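Local coordinates for nitrogenase molybdenum-iron protein beta chain (Clostridium pasteurianum, PDB 4WES) that carries the electron-relaying [8Fe-7S] cluster jointly with the alpha chain in nitrogenase, the enzyme that reduces dinitrogen to ammonia, at residues Gly180-Lys188 with Tyr420-Lys428; Phe374-Lys382 with Ser391-Glu402. All coordinates share one frame; numbering follows the deposited sequence.

Interaction 1 (Gly180-Lys188 with Tyr420-Lys428)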
# COMPACT_ATOMS: atom_id res chain seq x y z
N GLY B 180 -0.63 18.19 7.39
CA GLY B 180 -1.93 17.65 7.72
C GLY B 180 -2.16 17.47 9.20
O GLY B 180 -1.23 17.51 10.01
N PRO B 181 -3.41 17.22 9.58
CA PRO B 181 -3.74 17.00 11.00
C PRO B 181 -2.96 15.86 11.61
O PRO B 181 -2.64 15.92 12.80
CB PRO B 181 -5.26 16.79 10.98
CG PRO B 181 -5.59 16.40 9.57
CD PRO B 181 -4.60 17.13 8.72
N ALA B 182 -2.65 14.80 10.86
CA ALA B 182 -1.86 13.73 11.43
C ALA B 182 -0.47 14.20 11.81
O ALA B 182 0.13 13.72 12.78
CB ALA B 182 -1.79 12.56 10.50
N ASP B 183 0.09 15.08 10.98
CA ASP B 183 1.41 15.64 11.27
C ASP B 183 1.37 16.56 12.48
O ASP B 183 2.26 16.52 13.33
CB ASP B 183 1.92 16.39 10.03
CG ASP B 183 2.15 15.48 8.85
OD1 ASP B 183 1.80 15.90 7.73
OD2 ASP B 183 2.66 14.37 9.07
N MET B 184 0.29 17.35 12.59
CA MET B 184 0.11 18.14 13.80
C MET B 184 0.01 17.26 15.03
O MET B 184 0.64 17.57 16.06
CB MET B 184 -1.11 19.06 13.64
CG MET B 184 -0.87 20.17 12.62
SD MET B 184 -2.36 20.60 11.75
CE MET B 184 -1.83 22.08 10.85
N ARG B 185 -0.73 16.14 14.95
CA ARG B 185 -0.82 15.24 16.09
C ARG B 185 0.53 14.67 16.46
O ARG B 185 0.87 14.56 17.64
CB ARG B 185 -1.79 14.10 15.83
CG ARG B 185 -3.24 14.55 15.74
CD ARG B 185 -4.15 13.38 15.45
NE ARG B 185 -5.54 13.73 15.25
CZ ARG B 185 -6.53 13.53 16.10
NH1 ARG B 185 -6.28 13.10 17.33
NH2 ARG B 185 -7.77 13.76 15.75
N GLU B 186 1.33 14.30 15.45
CA GLU B 186 2.64 13.71 15.73
C GLU B 186 3.59 14.71 16.36
O GLU B 186 4.33 14.37 17.29
CB GLU B 186 3.21 13.11 14.46
CG GLU B 186 4.61 12.52 14.59
CD GLU B 186 4.76 11.39 15.60
OE1 GLU B 186 3.74 10.86 16.09
OE2 GLU B 186 5.92 11.05 15.91
N ILE B 187 3.59 15.95 15.87
CA ILE B 187 4.44 16.98 16.47
C ILE B 187 4.04 17.23 17.92
O ILE B 187 4.91 17.32 18.80
CB ILE B 187 4.41 18.26 15.61
CG1 ILE B 187 5.10 17.99 14.27
CG2 ILE B 187 5.01 19.44 16.33
CD1 ILE B 187 4.67 18.94 13.17
N LYS B 188 2.73 17.29 18.18
CA LYS B 188 2.25 17.45 19.57
C LYS B 188 2.71 16.26 20.42
O LYS B 188 3.16 16.44 21.57
CB LYS B 188 0.74 17.63 19.63
CG LYS B 188 0.27 18.95 19.03
CD LYS B 188 -1.17 19.27 19.30
CE LYS B 188 -2.09 18.29 18.63
NZ LYS B 188 -3.51 18.61 18.95
N TYR B 420 -5.13 10.47 5.68
CA TYR B 420 -5.08 11.62 6.57
C TYR B 420 -4.95 11.22 8.05
O TYR B 420 -4.81 12.09 8.90
CB TYR B 420 -6.31 12.55 6.35
CG TYR B 420 -7.51 11.75 5.99
CD1 TYR B 420 -7.89 11.63 4.65
CD2 TYR B 420 -8.26 11.05 6.93
CE1 TYR B 420 -8.92 10.81 4.26
CE2 TYR B 420 -9.30 10.24 6.56
CZ TYR B 420 -9.63 10.10 5.22
OH TYR B 420 -10.60 9.24 4.80
N TYR B 421 -4.95 9.92 8.35
CA TYR B 421 -4.65 9.44 9.68
C TYR B 421 -3.16 9.10 9.85
O TYR B 421 -2.77 8.75 10.94
CB TYR B 421 -5.53 8.23 10.02
CG TYR B 421 -7.04 8.51 10.00
CD1 TYR B 421 -7.63 9.60 10.68
CD2 TYR B 421 -7.86 7.71 9.30
CE1 TYR B 421 -9.00 9.82 10.61
CE2 TYR B 421 -9.22 7.91 9.26
CZ TYR B 421 -9.79 8.99 9.87
OH TYR B 421 -11.20 9.19 9.73
N ASN B 422 -2.36 9.18 8.77
CA ASN B 422 -0.95 8.81 8.89
C ASN B 422 -0.03 10.01 8.77
O ASN B 422 -0.08 10.79 7.82
CB ASN B 422 -0.48 7.69 7.95
CG ASN B 422 -1.55 7.20 7.00
OD1 ASN B 422 -1.34 7.17 5.78
ND2 ASN B 422 -2.68 6.75 7.55
N PRO B 423 0.86 10.16 9.76
CA PRO B 423 1.80 11.25 9.66
C PRO B 423 2.90 10.93 8.66
O PRO B 423 3.20 9.74 8.44
CB PRO B 423 2.41 11.31 11.07
CG PRO B 423 2.36 9.89 11.55
CD PRO B 423 1.05 9.36 10.98
N LYS B 424 3.47 11.98 8.06
CA LYS B 424 4.71 11.90 7.33
C LYS B 424 5.90 12.45 8.09
O LYS B 424 7.03 12.23 7.67
CB LYS B 424 4.60 12.62 5.95
CG LYS B 424 4.43 14.16 6.07
CD LYS B 424 4.33 14.96 4.78
CE LYS B 424 3.15 15.95 4.77
NZ LYS B 424 2.82 16.39 3.38
N VAL B 425 5.64 13.18 9.17
CA VAL B 425 6.69 13.80 9.96
C VAL B 425 7.16 12.89 11.10
O VAL B 425 6.49 11.93 11.50
CB VAL B 425 6.23 15.15 10.54
CG1 VAL B 425 5.91 16.12 9.43
CG2 VAL B 425 5.08 15.01 11.54
N GLY B 426 8.30 13.25 11.66
CA GLY B 426 8.86 12.52 12.78
C GLY B 426 9.48 11.20 12.38
O GLY B 426 9.49 10.80 11.22
N TYR B 427 10.05 10.49 13.36
CA TYR B 427 10.57 9.16 13.09
C TYR B 427 9.44 8.22 12.71
O TYR B 427 9.61 7.38 11.81
CB TYR B 427 11.37 8.64 14.29
CG TYR B 427 12.45 9.61 14.73
CD1 TYR B 427 13.50 9.97 13.89
CD2 TYR B 427 12.44 10.16 16.01
CE1 TYR B 427 14.49 10.88 14.28
CE2 TYR B 427 13.41 11.05 16.41
CZ TYR B 427 14.44 11.41 15.55
OH TYR B 427 15.38 12.31 15.97
N LYS B 428 8.29 8.37 13.35
CA LYS B 428 7.12 7.56 13.06
C LYS B 428 6.66 7.72 11.60
O LYS B 428 6.36 6.75 10.89
CB LYS B 428 5.99 7.96 14.00
CG LYS B 428 4.66 7.25 13.84
CD LYS B 428 3.55 7.62 14.83
CE LYS B 428 2.27 6.89 14.40
NZ LYS B 428 1.01 7.35 15.07
O HOH W 1 -3.31 14.33 8.06
O HOH W 2 0.17 13.55 6.87
O HOH W 3 8.44 10.13 15.71
O HOH W 4 1.06 10.39 15.94
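The Asp183 carboxylate is met by two successive backbone amides of the opposite loop, Lys424 N in the direction of the syn lone pair of OD2 (2.7 Å) and Val425 N from above the plane, 44° out of it. Across the contact the Glu186 carboxylate has the aliphatic part of Lys428 alongside, with Lys428 CB near OE2 and Lys428 CD near OE1. Within the loop, Tyr420 CD2 sits over the centre of one face of the Tyr421 ring, and Tyr421 CE1 lies in plane at the edge of the Tyr420 ring. Here the N-terminal turn of helix 181-193, with Gly180 at its N-cap, receives the loop that leads into helix 426-448. Asp183 points its CG back beside its own backbone N (chi1 -65°), bringing OD1 within a weak bond of Gly180 N while OD2 grips the loop. The helix end probably stabilises the negative charge as well. Lys424 runs its chain past OD1, with CE 3.3 Å from Asp183 OD1, but its ammonium goes on to a salt bridge with Glu323. Van der Waals packing surrounds these bonds. Ala182 CB presses on the loop backbone, 3.4 Å from Tyr420 O, and the apolar Val425 CG2 reaches Ile187 CG1 at 4.0 Å, their side chains crossing at about a right angle. Water completes the join: one molecule accepts a hydrogen bond from Ala182 N and donates to Tyr420 O, and another donates to both Asp183 OD1 and Asn422 O. Nearby, Arg185 reaches Glu294 of the second subunit. Glu186 OE2, already salt-bridged to Arg189, accepts from a water at 2.7 Å that in turn accepts from Lys428 N, and a further water donates to Glu186 OE1 and accepts from Lys428 NZ.

Interaction 2 (Phe374-Lys382 with Ser391-Glu402)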
# COMPACT_ATOMS: atom_id res chain seq x y z
N PHE B 374 3.33 19.76 -13.65
CA PHE B 374 3.29 18.33 -13.94
C PHE B 374 3.55 18.03 -15.41
O PHE B 374 3.92 16.91 -15.73
CB PHE B 374 1.95 17.72 -13.52
CG PHE B 374 1.77 17.45 -12.04
CD1 PHE B 374 2.11 16.23 -11.50
CD2 PHE B 374 1.28 18.42 -11.18
CE1 PHE B 374 1.92 15.94 -10.18
CE2 PHE B 374 1.09 18.15 -9.83
CZ PHE B 374 1.43 16.91 -9.34
N PHE B 375 3.30 18.99 -16.30
CA PHE B 375 3.63 18.78 -17.71
C PHE B 375 5.13 18.77 -17.90
O PHE B 375 5.66 17.87 -18.59
CB PHE B 375 2.92 19.87 -18.54
CG PHE B 375 2.94 19.64 -20.03
CD1 PHE B 375 1.86 19.07 -20.68
CD2 PHE B 375 4.01 20.06 -20.79
CE1 PHE B 375 1.85 18.92 -22.05
CE2 PHE B 375 3.99 19.89 -22.17
CZ PHE B 375 2.91 19.34 -22.80
N ASP B 376 5.83 19.72 -17.27
CA ASP B 376 7.30 19.69 -17.30
C ASP B 376 7.84 18.35 -16.86
O ASP B 376 8.69 17.74 -17.53
CB ASP B 376 7.87 20.73 -16.35
CG ASP B 376 7.69 22.18 -16.81
OD1 ASP B 376 7.90 22.48 -18.01
OD2 ASP B 376 7.44 23.03 -15.91
N VAL B 377 7.40 17.86 -15.68
CA VAL B 377 8.03 16.68 -15.15
C VAL B 377 7.75 15.49 -16.07
O VAL B 377 8.62 14.62 -16.24
CB VAL B 377 7.63 16.43 -13.69
CG1 VAL B 377 8.28 15.14 -13.19
CG2 VAL B 377 8.13 17.57 -12.84
N HIS B 378 6.53 15.41 -16.60
CA HIS B 378 6.25 14.32 -17.53
C HIS B 378 7.21 14.36 -18.72
O HIS B 378 7.76 13.33 -19.13
CB HIS B 378 4.79 14.35 -17.94
CG HIS B 378 4.38 13.12 -18.68
ND1 HIS B 378 3.18 13.05 -19.33
CD2 HIS B 378 4.99 11.91 -18.84
CE1 HIS B 378 3.07 11.85 -19.88
NE2 HIS B 378 4.16 11.14 -19.57
N GLN B 379 7.38 15.54 -19.30
CA GLN B 379 8.33 15.66 -20.43
C GLN B 379 9.72 15.18 -20.03
O GLN B 379 10.39 14.47 -20.81
CB GLN B 379 8.41 17.08 -20.97
CG GLN B 379 7.11 17.57 -21.58
CD GLN B 379 7.39 18.68 -22.61
OE1 GLN B 379 7.74 19.79 -22.26
NE2 GLN B 379 7.28 18.33 -23.86
N TRP B 380 10.19 15.58 -18.85
CA TRP B 380 11.51 15.14 -18.42
C TRP B 380 11.58 13.62 -18.31
O TRP B 380 12.58 13.02 -18.74
CB TRP B 380 11.87 15.78 -17.08
CG TRP B 380 11.87 17.26 -17.09
CD1 TRP B 380 11.83 18.12 -18.17
CD2 TRP B 380 11.89 18.09 -15.94
NE1 TRP B 380 11.82 19.42 -17.75
CE2 TRP B 380 11.84 19.42 -16.37
CE3 TRP B 380 11.93 17.82 -14.57
CZ2 TRP B 380 11.86 20.49 -15.48
CZ3 TRP B 380 11.95 18.87 -13.69
CH2 TRP B 380 11.92 20.19 -14.15
N ILE B 381 10.54 13.01 -17.75
CA ILE B 381 10.49 11.56 -17.60
C ILE B 381 10.56 10.86 -18.94
O ILE B 381 11.19 9.82 -19.07
CB ILE B 381 9.26 11.16 -16.79
CG1 ILE B 381 9.46 11.55 -15.32
CG2 ILE B 381 8.95 9.70 -16.92
CD1 ILE B 381 8.19 11.50 -14.48
N LYS B 382 9.91 11.45 -19.95
CA LYS B 382 9.98 10.84 -21.28
C LYS B 382 11.39 10.83 -21.88
O LYS B 382 11.69 10.03 -22.78
CB LYS B 382 9.05 11.57 -22.25
CG LYS B 382 7.58 11.37 -21.95
CD LYS B 382 6.72 12.21 -22.87
CE LYS B 382 5.26 11.89 -22.66
NZ LYS B 382 4.97 10.47 -23.01
N SER B 391 4.01 12.54 -5.31
CA SER B 391 3.28 13.76 -5.56
C SER B 391 1.87 13.64 -5.03
O SER B 391 1.47 12.58 -4.53
CB SER B 391 3.19 14.08 -7.08
OG SER B 391 2.28 13.21 -7.76
N ASN B 392 1.06 14.69 -5.24
CA ASN B 392 -0.35 14.60 -4.91
C ASN B 392 -1.07 13.75 -5.96
O ASN B 392 -0.46 13.14 -6.85
CB ASN B 392 -0.95 16.00 -4.76
CG ASN B 392 -1.05 16.76 -6.09
OD1 ASN B 392 -1.12 16.18 -7.16
ND2 ASN B 392 -1.10 18.08 -5.98
N THR B 393 -2.40 13.66 -5.84
CA THR B 393 -3.20 12.80 -6.71
C THR B 393 -2.90 12.94 -8.19
O THR B 393 -2.98 11.97 -8.95
CB THR B 393 -4.68 13.00 -6.41
OG1 THR B 393 -4.97 12.47 -5.12
CG2 THR B 393 -5.62 12.39 -7.42
N TYR B 394 -2.61 14.16 -8.64
CA TYR B 394 -2.46 14.40 -10.09
C TYR B 394 -1.27 13.70 -10.70
O TYR B 394 -1.24 13.52 -11.92
CB TYR B 394 -2.47 15.91 -10.38
CG TYR B 394 -3.85 16.48 -10.14
CD1 TYR B 394 -4.86 16.26 -11.06
CD2 TYR B 394 -4.15 17.23 -9.01
CE1 TYR B 394 -6.15 16.74 -10.87
CE2 TYR B 394 -5.44 17.72 -8.82
CZ TYR B 394 -6.42 17.50 -9.73
OH TYR B 394 -7.69 18.00 -9.55
N GLY B 395 -0.34 13.23 -9.88
CA GLY B 395 0.74 12.40 -10.42
C GLY B 395 0.26 11.05 -10.94
O GLY B 395 0.98 10.40 -11.68
N LYS B 396 -0.94 10.62 -10.55
CA LYS B 396 -1.40 9.29 -10.92
C LYS B 396 -1.46 9.08 -12.42
O LYS B 396 -1.34 7.96 -12.91
CB LYS B 396 -2.83 8.99 -10.29
CG LYS B 396 -3.96 9.80 -10.88
CD LYS B 396 -5.30 9.89 -10.09
CE LYS B 396 -6.05 8.65 -10.07
NZ LYS B 396 -7.14 8.67 -9.10
N PHE B 397 -1.70 10.15 -13.16
CA PHE B 397 -1.79 10.06 -14.64
C PHE B 397 -0.43 9.76 -15.22
O PHE B 397 -0.33 8.95 -16.16
CB PHE B 397 -2.33 11.38 -15.22
CG PHE B 397 -3.75 11.68 -14.88
CD1 PHE B 397 -4.08 12.38 -13.71
CD2 PHE B 397 -4.79 11.34 -15.73
CE1 PHE B 397 -5.37 12.68 -13.42
CE2 PHE B 397 -6.09 11.65 -15.45
CZ PHE B 397 -6.39 12.33 -14.28
N ILE B 398 0.61 10.38 -14.71
CA ILE B 398 1.98 10.08 -15.13
C ILE B 398 2.38 8.68 -14.69
O ILE B 398 2.99 7.93 -15.45
CB ILE B 398 2.95 11.13 -14.58
CG1 ILE B 398 2.63 12.53 -15.05
CG2 ILE B 398 4.38 10.80 -14.92
CD1 ILE B 398 3.41 13.62 -14.37
N ALA B 399 2.02 8.30 -13.47
CA ALA B 399 2.38 6.99 -12.95
C ALA B 399 1.79 5.90 -13.82
O ALA B 399 2.46 4.89 -14.09
CB ALA B 399 1.90 6.84 -11.51
N ARG B 400 0.55 6.07 -14.24
CA ARG B 400 -0.05 5.06 -15.10
C ARG B 400 0.57 5.08 -16.50
O ARG B 400 0.93 4.05 -17.06
CB ARG B 400 -1.58 5.25 -15.19
CG ARG B 400 -2.16 4.38 -16.27
CD ARG B 400 -3.61 4.10 -16.10
NE ARG B 400 -4.16 3.52 -17.30
CZ ARG B 400 -5.33 2.91 -17.38
NH1 ARG B 400 -6.08 2.71 -16.31
NH2 ARG B 400 -5.76 2.50 -18.56
N GLU B 401 0.67 6.26 -17.11
CA GLU B 401 1.19 6.35 -18.48
C GLU B 401 2.61 5.80 -18.56
O GLU B 401 2.93 5.14 -19.56
CB GLU B 401 1.15 7.79 -18.95
CG GLU B 401 1.81 8.06 -20.29
CD GLU B 401 1.21 7.34 -21.47
OE1 GLU B 401 0.18 6.62 -21.33
OE2 GLU B 401 1.77 7.53 -22.59
N GLU B 402 3.45 6.10 -17.59
CA GLU B 402 4.85 5.74 -17.64
C GLU B 402 5.20 4.50 -16.82
O GLU B 402 6.36 4.08 -16.82
CB GLU B 402 5.69 6.94 -17.19
CG GLU B 402 5.48 8.19 -18.06
CD GLU B 402 5.89 8.04 -19.50
OE1 GLU B 402 5.28 8.71 -20.36
OE2 GLU B 402 6.84 7.26 -19.80
O HOH W 5 2.17 10.42 -22.96
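Two neighbouring helices on one side of a five-stranded parallel sheet meet here, Phe374 and His378 of helix 374-383 facing Gly395 and Ile398 of the chain that leaves strand 388-391 and enters helix 396-402. The short helical segments run nearly parallel, 18° apart, with their axes 10.8 Å from each other at closest approach. At the N-terminal end the Phe374 ring fits against the turn after the strand. Tyr394 CB lies over one face as a CH-pi contact, 4.3 Å from the ring centroid, and Ser391 OG sits at the edge in the ring plane. The turn is itself well braced: Asn392 OD1 accepts from Tyr394 N in an Asx turn, and Asn392 O receives both Ser391 OG and Gly395 N. Ile398 fills the middle, its CD1 3.6 Å from Phe374 O and its CG1 over one face of the His378 imidazole, while its CG2 branch touches Ile381 CD1 at 3.9 Å. At the C-terminal end, with chi1 at -169°, the His378 ring extends away from its own backbone N and lies across toward Glu402. The His378 NE2 bond to Glu402 OE1 is 2.8 Å, fairly straight and almost in the ring plane, and reaches the oxygen on its anti side, tilted 25° out of the carboxylate plane. In the modelled conformer, one of two deposited, Lys382 NZ forms a salt bridge to Glu402 OE1 at 3.2 Å, arriving nearly along the C-O bond. Two donors on one oxygen would favour an ionised carboxylate. Outside the pair, Tyr394 stacks on Trp84 of the alpha chain. Strand, turn and helix followed by a return to the sheet form the beta-alpha-beta arrangement of the Rossmann-like domains from which NifD/NifK proteins are built.

In the fold
From the N terminus, the chain first passes the strands and helices that precede Gly180-Lys188, the opening of helix 181-193 beside the sheet containing strands 172-175 and 198-200. More than 230 residues then intervene before Tyr420-Lys428 returns to close the long loop of interaction 1. Interaction 2 falls wholly within that excursion and closes a short loop of its own, in which strand 388-391 separates two consecutive helices packed on the last sheet. One contact is thus local to that sheet, whereas the other joins the middle of the chain to the start of helix 426-448. Their centres lie about 26 Å apart and their nearest atoms about 9 Å, so they do not touch, and both border the second subunit.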